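Long-range contacts in alpha-L-rhamnosidase (Klebsiella oxytoca, PDB 4XHC), which hydrolyses terminal alpha-L-rhamnose from rhamnosides as a family 78 glycoside hydrolase and holds free rhamnose in its active-site pocket: residues Thr299-Tyr304 and Trp355-Ile359; Ser305-Val309 and Thr331-Val336; Gly347-Asp351 and Asn366-Gln372. One frame throughout, in Å; residues are numbered along the deposited sequence.

Contact 1. Residues Thr299-Tyr304 and Trp355-Ile359; sequences TFLFDY and WWVFI. With RAM (alpha-L-rhamnopyranose), chain C.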
loop_
_atom_site.group_PDB
_atom_site.type_symbol
_atom_site.label_atom_id
_atom_site.label_comp_id
_atom_site.label_asym_id
_atom_site.label_seq_id
_atom_site.Cartn_x
_atom_site.Cartn_y
_atom_site.Cartn_z
ATOM N N THR A 299 -27.073 -8.094 -13.534
ATOM C CA THR A 299 -27.866 -6.865 -13.565
ATOM C C THR A 299 -28.522 -6.792 -14.925
ATOM O O THR A 299 -27.838 -6.872 -15.942
ATOM C CB THR A 299 -26.968 -5.625 -13.385
ATOM O OG1 THR A 299 -26.371 -5.661 -12.088
ATOM C CG2 THR A 299 -27.757 -4.330 -13.535
ATOM N N PHE A 300 -29.843 -6.658 -14.952
ATOM C CA PHE A 300 -30.582 -6.717 -16.211
ATOM C C PHE A 300 -31.473 -5.505 -16.350
ATOM O O PHE A 300 -32.275 -5.239 -15.475
ATOM C CB PHE A 300 -31.379 -8.017 -16.285
ATOM C CG PHE A 300 -30.508 -9.235 -16.237
ATOM C CD1 PHE A 300 -29.883 -9.702 -17.392
ATOM C CD2 PHE A 300 -30.268 -9.888 -15.031
ATOM C CE1 PHE A 300 -29.057 -10.813 -17.349
ATOM C CE2 PHE A 300 -29.446 -11.002 -14.986
ATOM C CZ PHE A 300 -28.834 -11.462 -16.143
ATOM N N LEU A 301 -31.313 -4.791 -17.465
ATOM C CA LEU A 301 -32.049 -3.567 -17.746
ATOM C C LEU A 301 -32.847 -3.660 -19.057
ATOM O O LEU A 301 -32.329 -4.037 -20.104
ATOM C CB LEU A 301 -31.084 -2.385 -17.792
ATOM C CG LEU A 301 -30.476 -1.962 -16.443
ATOM C CD1 LEU A 301 -29.266 -1.070 -16.651
ATOM C CD2 LEU A 301 -31.495 -1.258 -15.550
ATOM N N PHE A 302 -34.123 -3.313 -18.984
ATOM C CA PHE A 302 -35.028 -3.353 -20.128
ATOM C C PHE A 302 -34.437 -2.645 -21.344
ATOM O O PHE A 302 -34.433 -3.205 -22.441
ATOM C CB PHE A 302 -36.346 -2.710 -19.718
ATOM C CG PHE A 302 -37.425 -2.739 -20.774
ATOM C CD1 PHE A 302 -38.236 -3.858 -20.940
ATOM C CD2 PHE A 302 -37.682 -1.611 -21.545
ATOM C CE1 PHE A 302 -39.260 -3.864 -21.873
ATOM C CE2 PHE A 302 -38.692 -1.617 -22.487
ATOM C CZ PHE A 302 -39.484 -2.744 -22.651
ATOM N N ASP A 303 -33.921 -1.433 -21.144
ATOM C CA ASP A 303 -33.447 -0.611 -22.263
ATOM C C ASP A 303 -32.115 -1.088 -22.828
ATOM O O ASP A 303 -31.960 -1.198 -24.046
ATOM C CB ASP A 303 -33.412 0.905 -21.933
ATOM C CG ASP A 303 -32.599 1.256 -20.681
ATOM O OD1 ASP A 303 -32.425 0.403 -19.779
ATOM O OD2 ASP A 303 -32.181 2.433 -20.573
ATOM N N TYR A 304 -31.170 -1.396 -21.946
ATOM C CA TYR A 304 -29.857 -1.888 -22.367
ATOM C C TYR A 304 -29.942 -3.212 -23.127
ATOM O O TYR A 304 -29.187 -3.435 -24.075
ATOM C CB TYR A 304 -28.924 -2.026 -21.158
ATOM C CG TYR A 304 -28.307 -0.724 -20.695
ATOM C CD1 TYR A 304 -28.932 0.495 -20.939
ATOM C CD2 TYR A 304 -27.115 -0.715 -19.987
ATOM C CE1 TYR A 304 -28.372 1.679 -20.522
ATOM C CE2 TYR A 304 -26.561 0.473 -19.555
ATOM C CZ TYR A 304 -27.199 1.661 -19.826
ATOM O OH TYR A 304 -26.664 2.856 -19.418
ATOM N N TRP A 355 -35.512 -1.045 -10.235
ATOM C CA TRP A 355 -34.613 -0.443 -11.239
ATOM C C TRP A 355 -34.564 -1.339 -12.479
ATOM O O TRP A 355 -33.556 -1.976 -12.785
ATOM C CB TRP A 355 -33.222 -0.237 -10.623
ATOM C CG TRP A 355 -32.281 0.664 -11.403
ATOM C CD1 TRP A 355 -32.517 1.942 -11.823
ATOM C CD2 TRP A 355 -30.945 0.352 -11.810
ATOM N NE1 TRP A 355 -31.418 2.437 -12.492
ATOM C CE2 TRP A 355 -30.440 1.479 -12.497
ATOM C CE3 TRP A 355 -30.128 -0.777 -11.671
ATOM C CZ2 TRP A 355 -29.162 1.507 -13.042
ATOM C CZ3 TRP A 355 -28.864 -0.752 -12.212
ATOM C CH2 TRP A 355 -28.388 0.384 -12.888
ATOM N N TRP A 356 -35.688 -1.367 -13.189
ATOM C CA TRP A 356 -35.919 -2.302 -14.287
ATOM C C TRP A 356 -35.488 -1.763 -15.646
ATOM O O TRP A 356 -35.307 -2.530 -16.585
ATOM C CB TRP A 356 -37.393 -2.714 -14.332
ATOM C CG TRP A 356 -38.384 -1.593 -14.575
ATOM C CD1 TRP A 356 -38.918 -0.758 -13.646
ATOM C CD2 TRP A 356 -38.972 -1.227 -15.828
ATOM N NE1 TRP A 356 -39.786 0.124 -14.240
ATOM C CE2 TRP A 356 -39.844 -0.145 -15.581
ATOM C CE3 TRP A 356 -38.849 -1.714 -17.139
ATOM C CZ2 TRP A 356 -40.587 0.463 -16.596
ATOM C CZ3 TRP A 356 -39.581 -1.107 -18.150
ATOM C CH2 TRP A 356 -40.442 -0.029 -17.872
ATOM N N VAL A 357 -35.331 -0.448 -15.734
ATOM C CA VAL A 357 -34.878 0.234 -16.939
ATOM C C VAL A 357 -34.037 1.448 -16.500
ATOM O O VAL A 357 -34.278 2.020 -15.436
ATOM C CB VAL A 357 -36.079 0.662 -17.796
ATOM C CG1 VAL A 357 -36.989 1.615 -17.042
ATOM C CG2 VAL A 357 -35.626 1.278 -19.114
ATOM N N PHE A 358 -33.040 1.841 -17.292
ATOM C CA PHE A 358 -32.153 2.926 -16.861
ATOM C C PHE A 358 -32.599 4.342 -17.258
ATOM O O PHE A 358 -32.982 5.126 -16.401
ATOM C CB PHE A 358 -30.707 2.706 -17.310
ATOM C CG PHE A 358 -29.829 3.876 -16.998
ATOM C CD1 PHE A 358 -29.638 4.269 -15.682
ATOM C CD2 PHE A 358 -29.253 4.626 -18.009
ATOM C CE1 PHE A 358 -28.860 5.366 -15.379
ATOM C CE2 PHE A 358 -28.471 5.735 -17.707
ATOM C CZ PHE A 358 -28.274 6.102 -16.391
ATOM N N ILE A 359 -32.496 4.669 -18.544
ATOM C CA ILE A 359 -32.898 5.983 -19.087
ATOM C C ILE A 359 -32.009 7.169 -18.699
ATOM O O ILE A 359 -31.495 7.847 -19.584
ATOM C CB ILE A 359 -34.354 6.339 -18.749
ATOM C CG1 ILE A 359 -35.298 5.168 -19.078
ATOM C CG2 ILE A 359 -34.775 7.604 -19.481
ATOM C CD1 ILE A 359 -35.322 4.739 -20.530
HETATM C C1 RAM C . -23.461 3.620 -14.117
HETATM C C2 RAM C . -22.533 4.229 -15.150
HETATM C C3 RAM C . -22.709 3.551 -16.496
HETATM C C4 RAM C . -24.189 3.327 -16.753
HETATM C C5 RAM C . -24.707 2.302 -15.757
HETATM C C6 RAM C . -26.152 2.513 -15.380
HETATM O O1 RAM C . -22.765 3.490 -12.940
HETATM O O2 RAM C . -22.904 5.593 -15.268
HETATM O O3 RAM C . -22.152 4.349 -17.542
HETATM O O4 RAM C . -24.395 2.836 -18.065
HETATM O O5 RAM C . -23.923 2.343 -14.545
#
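Tyr304 and Phe358 meet where both touch the bound rhamnose. Tyr304 OH donates a hydrogen bond to O4 of the sugar (2.6 Å), which lies in the plane of the tyrosine ring. The methyl carbon C6 rests over one face of Phe358 and at the edge of Trp355, so the sugar's apolar end has an aromatic wall. The Tyr304 and Phe358 rings stand oblique to each other. Behind this first shell, Leu301 places CD2 over the centre of the Trp355 six-membered ring and turns CD1 to CB of Phe358. Asp303 fixes the loop that carries Phe358: its OD1 accepts from Phe358 N (2.9 Å), 42° out of the carboxylate plane, and its OD2 from Ile359 N (3.0 Å). With CG between the backbone N and carbonyl carbon (chi1 55°), the carboxylate faces these two amides. Farther from the sugar, Phe302 N donates a nearly straight hydrogen bond to Trp356 O, and the Trp356 edge meets the Phe302 face, centroids 5.4 Å apart. The whole joins the start of helix 302-319 to the loop preceding helix 368-389, whose Ala371 backs Phe302 and Trp356, while helix 247-259 flanks Tyr304.

Contact 2. Residues Ser305-Val309 and Thr331-Val336; sequences SLFFV and TARRQV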
loop_
_atom_site.group_PDB
_atom_site.type_symbol
_atom_site.label_atom_id
_atom_site.label_comp_id
_atom_site.label_asym_id
_atom_site.label_seq_id
_atom_site.Cartn_x
_atom_site.Cartn_y
_atom_site.Cartn_z
ATOM N N SER A 305 -30.862 -4.082 -22.724
ATOM C CA SER A 305 -31.107 -5.319 -23.465
ATOM C C SER A 305 -31.566 -5.021 -24.893
ATOM O O SER A 305 -30.996 -5.527 -25.849
ATOM C CB SER A 305 -32.144 -6.196 -22.748
ATOM O OG SER A 305 -32.738 -7.107 -23.651
ATOM N N LEU A 306 -32.586 -4.181 -25.022
ATOM C CA LEU A 306 -33.089 -3.790 -26.336
ATOM C C LEU A 306 -32.045 -3.083 -27.198
ATOM O O LEU A 306 -32.116 -3.150 -28.420
ATOM C CB LEU A 306 -34.309 -2.886 -26.196
ATOM C CG LEU A 306 -35.593 -3.603 -25.802
ATOM C CD1 LEU A 306 -36.586 -2.630 -25.186
ATOM C CD2 LEU A 306 -36.200 -4.323 -27.000
ATOM N N PHE A 307 -31.087 -2.401 -26.571
ATOM C CA PHE A 307 -30.063 -1.682 -27.317
ATOM C C PHE A 307 -29.112 -2.618 -28.048
ATOM O O PHE A 307 -28.441 -2.193 -28.986
ATOM C CB PHE A 307 -29.255 -0.729 -26.423
ATOM C CG PHE A 307 -30.016 0.489 -25.951
ATOM C CD1 PHE A 307 -30.976 1.099 -26.741
ATOM C CD2 PHE A 307 -29.721 1.054 -24.720
ATOM C CE1 PHE A 307 -31.655 2.220 -26.289
ATOM C CE2 PHE A 307 -30.387 2.182 -24.267
ATOM C CZ PHE A 307 -31.359 2.764 -25.051
ATOM N N PHE A 308 -29.064 -3.882 -27.646
ATOM C CA PHE A 308 -28.334 -4.872 -28.423
ATOM C C PHE A 308 -28.776 -4.831 -29.888
ATOM O O PHE A 308 -27.951 -4.933 -30.803
ATOM C CB PHE A 308 -28.545 -6.276 -27.857
ATOM C CG PHE A 308 -27.662 -7.317 -28.484
ATOM C CD1 PHE A 308 -26.397 -7.569 -27.973
ATOM C CD2 PHE A 308 -28.088 -8.035 -29.595
ATOM C CE1 PHE A 308 -25.578 -8.524 -28.554
ATOM C CE2 PHE A 308 -27.273 -8.989 -30.180
ATOM C CZ PHE A 308 -26.019 -9.236 -29.658
ATOM N N VAL A 309 -30.075 -4.656 -30.111
ATOM C CA VAL A 309 -30.604 -4.607 -31.464
ATOM C C VAL A 309 -30.042 -3.413 -32.218
ATOM O O VAL A 309 -29.618 -3.558 -33.374
ATOM C CB VAL A 309 -32.141 -4.508 -31.490
ATOM C CG1 VAL A 309 -32.650 -4.433 -32.925
ATOM C CG2 VAL A 309 -32.765 -5.687 -30.759
ATOM N N THR A 331 -29.874 -13.606 -31.124
ATOM C CA THR A 331 -29.717 -12.902 -29.848
ATOM C C THR A 331 -30.572 -11.613 -29.846
ATOM O O THR A 331 -31.322 -11.359 -28.899
ATOM C CB THR A 331 -28.228 -12.583 -29.522
ATOM O OG1 THR A 331 -27.493 -13.794 -29.326
ATOM C CG2 THR A 331 -28.094 -11.770 -28.243
ATOM N N ALA A 332 -30.469 -10.819 -30.915
ATOM C CA ALA A 332 -31.239 -9.573 -31.046
ATOM C C ALA A 332 -32.731 -9.839 -30.981
ATOM O O ALA A 332 -33.444 -9.199 -30.205
ATOM C CB ALA A 332 -30.903 -8.869 -32.347
ATOM N N ARG A 333 -33.195 -10.790 -31.791
ATOM C CA ARG A 333 -34.602 -11.168 -31.826
ATOM C C ARG A 333 -35.124 -11.570 -30.449
ATOM O O ARG A 333 -36.250 -11.232 -30.088
ATOM C CB ARG A 333 -34.827 -12.324 -32.804
ATOM C CG ARG A 333 -36.269 -12.813 -32.885
ATOM C CD ARG A 333 -36.378 -14.053 -33.741
ATOM N NE ARG A 333 -35.651 -15.165 -33.141
ATOM C CZ ARG A 333 -35.117 -16.183 -33.816
ATOM N NH1 ARG A 333 -35.204 -16.265 -35.138
ATOM N NH2 ARG A 333 -34.477 -17.135 -33.158
ATOM N N ARG A 334 -34.316 -12.304 -29.688
ATOM C CA ARG A 334 -34.729 -12.774 -28.362
ATOM C C ARG A 334 -34.929 -11.616 -27.381
ATOM O O ARG A 334 -35.786 -11.692 -26.495
ATOM C CB ARG A 334 -33.704 -13.764 -27.806
ATOM C CG ARG A 334 -34.145 -14.496 -26.549
ATOM C CD ARG A 334 -34.797 -15.839 -26.852
ATOM N NE ARG A 334 -35.278 -16.452 -25.613
ATOM C CZ ARG A 334 -36.469 -16.221 -25.051
ATOM N NH1 ARG A 334 -37.356 -15.407 -25.620
ATOM N NH2 ARG A 334 -36.787 -16.815 -23.905
ATOM N N GLN A 335 -34.153 -10.546 -27.537
ATOM C CA GLN A 335 -34.306 -9.384 -26.663
ATOM C C GLN A 335 -35.675 -8.741 -26.879
ATOM O O GLN A 335 -36.306 -8.270 -25.933
ATOM C CB GLN A 335 -33.196 -8.347 -26.890
ATOM C CG GLN A 335 -31.766 -8.859 -26.733
ATOM C CD GLN A 335 -31.576 -9.823 -25.567
ATOM O OE1 GLN A 335 -31.692 -9.441 -24.408
ATOM N NE2 GLN A 335 -31.249 -11.070 -25.873
ATOM N N VAL A 336 -36.132 -8.751 -28.129
ATOM C CA VAL A 336 -37.447 -8.236 -28.472
ATOM C C VAL A 336 -38.556 -9.148 -27.956
ATOM O O VAL A 336 -39.520 -8.655 -27.408
ATOM C CB VAL A 336 -37.588 -8.037 -29.992
ATOM C CG1 VAL A 336 -38.988 -7.565 -30.340
ATOM C CG2 VAL A 336 -36.554 -7.041 -30.496
#
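Ser305 and Gln335 form the polar link between two consecutive helices, 302-319 and 322-340, which make a helical hairpin in the domain of six-hairpin glycosidase type, the catalytic fold of family 78. The short segments run roughly antiparallel, at 136°, and their axes come within 8.2 Å. The closely packed part lies around Phe308, Val309 and Ala332. With CG anti to the backbone N (chi1 -171°), Phe308 extends across to the other helix and receives CG2 of Thr331 over one face. That methyl sits 3.8 Å from the ring centroid and is displaced toward the rim. Ala332 is small enough to let the backbones approach: its CA lies 5.0 Å from CA of Val309, while its CB touches both CD2 of Phe308 and CG2 of Val309. The same CG2 of Val309 also meets CG2 of Val336 at 4.0 Å. Toward Leu306 the fit slackens, its CD2 staying 4.1 Å from Gln335 O and 4.4 Å from CG2 of Val336; here helix 368-389 adds Cys378 and Leu379. The solvent side belongs to helix 322-340, where the partly exposed Arg333 points away from the other helix and pairs with Glu390; Arg334, which makes no contact across, pairs with Glu337. The buried amide of Gln335 is gripped at both ends. Its chain bends at chi2, NE2 donates to Thr331 O and to Gly282 O, and OE1 accepts from Val284 N as well as from Ser305 OG, whose hydroxyl meets OE1 at 2.7 Å, in the carbonyl plane on a lone pair.

Contact 3. Residues Gly347-Asp351 and Asn366-Gln372; sequences GVVRD and NKQAAAQ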
loop_
_atom_site.group_PDB
_atom_site.type_symbol
_atom_site.label_atom_id
_atom_site.label_comp_id
_atom_site.label_asym_id
_atom_site.label_seq_id
_atom_site.Cartn_x
_atom_site.Cartn_y
_atom_site.Cartn_z
ATOM N N GLY A 347 -51.181 -2.846 -24.835
ATOM C CA GLY A 347 -49.951 -2.556 -25.584
ATOM C C GLY A 347 -49.087 -1.480 -24.962
ATOM O O GLY A 347 -48.178 -0.962 -25.621
ATOM N N VAL A 348 -49.346 -1.157 -23.696
ATOM C CA VAL A 348 -48.503 -0.218 -22.951
ATOM C C VAL A 348 -47.628 -0.967 -21.960
ATOM O O VAL A 348 -48.088 -1.877 -21.282
ATOM C CB VAL A 348 -49.348 0.778 -22.149
ATOM C CG1 VAL A 348 -48.453 1.811 -21.496
ATOM C CG2 VAL A 348 -50.390 1.445 -23.036
ATOM N N VAL A 349 -46.367 -0.580 -21.881
ATOM C CA VAL A 349 -45.389 -1.209 -20.971
ATOM C C VAL A 349 -45.752 -0.994 -19.502
ATOM O O VAL A 349 -46.003 0.134 -19.100
ATOM C CB VAL A 349 -43.988 -0.625 -21.228
ATOM C CG1 VAL A 349 -43.035 -0.963 -20.109
ATOM C CG2 VAL A 349 -43.433 -1.142 -22.540
ATOM N N ARG A 350 -45.767 -2.069 -18.711
ATOM C CA ARG A 350 -46.077 -1.979 -17.280
ATOM C C ARG A 350 -45.012 -1.208 -16.528
ATOM O O ARG A 350 -43.829 -1.355 -16.799
ATOM C CB ARG A 350 -46.166 -3.363 -16.639
ATOM C CG ARG A 350 -47.438 -4.114 -16.937
ATOM C CD ARG A 350 -47.488 -5.442 -16.193
ATOM N NE ARG A 350 -48.220 -6.446 -16.975
ATOM C CZ ARG A 350 -47.667 -7.328 -17.815
ATOM N NH1 ARG A 350 -46.347 -7.381 -18.006
ATOM N NH2 ARG A 350 -48.451 -8.175 -18.472
ATOM N N ASP A 351 -45.441 -0.427 -15.546
ATOM C CA ASP A 351 -44.537 0.358 -14.720
ATOM C C ASP A 351 -44.261 -0.383 -13.408
ATOM O O ASP A 351 -45.077 -1.173 -12.965
ATOM C CB ASP A 351 -45.173 1.731 -14.460
ATOM C CG ASP A 351 -44.228 2.713 -13.795
ATOM O OD1 ASP A 351 -42.996 2.659 -14.036
ATOM O OD2 ASP A 351 -44.741 3.565 -13.044
ATOM N N ASN A 366 -40.130 8.883 -13.327
ATOM C CA ASN A 366 -40.971 7.768 -13.720
ATOM C C ASN A 366 -40.639 7.343 -15.134
ATOM O O ASN A 366 -40.688 8.152 -16.063
ATOM C CB ASN A 366 -42.454 8.100 -13.650
ATOM C CG ASN A 366 -43.313 6.901 -14.011
ATOM O OD1 ASN A 366 -43.537 6.606 -15.190
ATOM N ND2 ASN A 366 -43.746 6.165 -12.994
ATOM N N LYS A 367 -40.356 6.061 -15.308
ATOM C CA LYS A 367 -39.708 5.593 -16.532
ATOM C C LYS A 367 -40.610 4.949 -17.583
ATOM O O LYS A 367 -40.139 4.580 -18.647
ATOM C CB LYS A 367 -38.570 4.655 -16.139
ATOM C CG LYS A 367 -37.382 5.445 -15.630
ATOM C CD LYS A 367 -36.527 4.654 -14.679
ATOM C CE LYS A 367 -35.344 5.483 -14.247
ATOM N NZ LYS A 367 -34.245 4.580 -13.831
ATOM N N GLN A 368 -41.902 4.858 -17.314
ATOM C CA GLN A 368 -42.813 4.125 -18.199
ATOM C C GLN A 368 -42.848 4.636 -19.633
ATOM O O GLN A 368 -42.703 3.867 -20.564
ATOM C CB GLN A 368 -44.218 4.152 -17.627
ATOM C CG GLN A 368 -45.270 3.652 -18.584
ATOM C CD GLN A 368 -46.638 3.584 -17.941
ATOM O OE1 GLN A 368 -47.204 4.601 -17.517
ATOM N NE2 GLN A 368 -47.193 2.386 -17.890
ATOM N N ALA A 369 -43.057 5.932 -19.813
ATOM C CA ALA A 369 -43.190 6.511 -21.160
ATOM C C ALA A 369 -41.890 6.411 -21.959
ATOM O O ALA A 369 -41.909 6.084 -23.136
ATOM C CB ALA A 369 -43.647 7.961 -21.079
ATOM N N ALA A 370 -40.764 6.711 -21.316
ATOM C CA ALA A 370 -39.461 6.600 -21.964
ATOM C C ALA A 370 -39.191 5.167 -22.393
ATOM O O ALA A 370 -38.702 4.940 -23.486
ATOM C CB ALA A 370 -38.356 7.093 -21.040
ATOM N N ALA A 371 -39.514 4.206 -21.530
ATOM C CA ALA A 371 -39.371 2.790 -21.859
ATOM C C ALA A 371 -40.248 2.376 -23.052
ATOM O O ALA A 371 -39.817 1.610 -23.909
ATOM C CB ALA A 371 -39.706 1.937 -20.649
ATOM N N GLN A 372 -41.470 2.888 -23.111
ATOM C CA GLN A 372 -42.339 2.645 -24.252
ATOM C C GLN A 372 -41.656 3.118 -25.535
ATOM O O GLN A 372 -41.697 2.431 -26.560
ATOM C CB GLN A 372 -43.674 3.370 -24.061
ATOM C CG GLN A 372 -44.708 3.134 -25.163
ATOM C CD GLN A 372 -45.469 1.827 -25.035
ATOM O OE1 GLN A 372 -45.376 1.130 -24.031
ATOM N NE2 GLN A 372 -46.274 1.517 -26.040
#
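Hydrogen bonds from amide side chains dominate the meeting of Gly347-Asp351 with Asn366-Gln372. Gln372 reads the loop backbone twice: a bend at chi2 (81°) turns its amide so that OE1 accepts from Val349 N (2.9 Å) while NE2 donates to Gly347 O (3.2 Å), which lies close to the amide plane. NE2 has a second acceptor in Leu404 O. Gln368, extended beyond CG, sends NE2 nearly straight down the carbonyl of Val349 (NE2 to O 2.8 Å); its OE1 accepts from Gly423 N. The Val348 side chain runs about at right angles to both glutamines, with CG1 near Gln368 NE2 and Gln372 OE1.

The charged carboxylate of Asp351 accepts a hydrogen bond at OD2 from Asn366 ND2 (2.8 Å), on the syn side but 31° out of the carboxylate plane, with the two planes 65° apart. Asn366 OD1 turns the other way, accepting from Gln368 N and from the Ser422 hydroxyl.

Apolar contact is slighter: Val349 points CG1 at Ala371 CB, 4.4 Å off.

The Asn366 OD1 to Gln368 N bond is a capping interaction at the start of helix 368-389, here combined with glutamines one helical turn apart that bind an irregular inter-helix loop.

How the contacts relate
All three contacts lie within the same helical domain, on one side of the chain's centre, and each involves helix 302-319 or helix 368-389. Contacts 1 and 2 share helix 302-319, their centres 13 Å apart, with contact 2 nested inside the loop that contact 1 closes. Contacts 1 and 3 interlock along the sequence, centres 12 Å apart, and touch directly: Lys367 reaches the carbonyls of Val357 and Phe358, while Trp356 packs on Val349 and Ala371. Contacts 2 and 3 come in series, centres 17 Å apart, without touching. Contact 1 alone of the three reaches the rhamnose; the other two tie its helix and its loop into the surrounding helices.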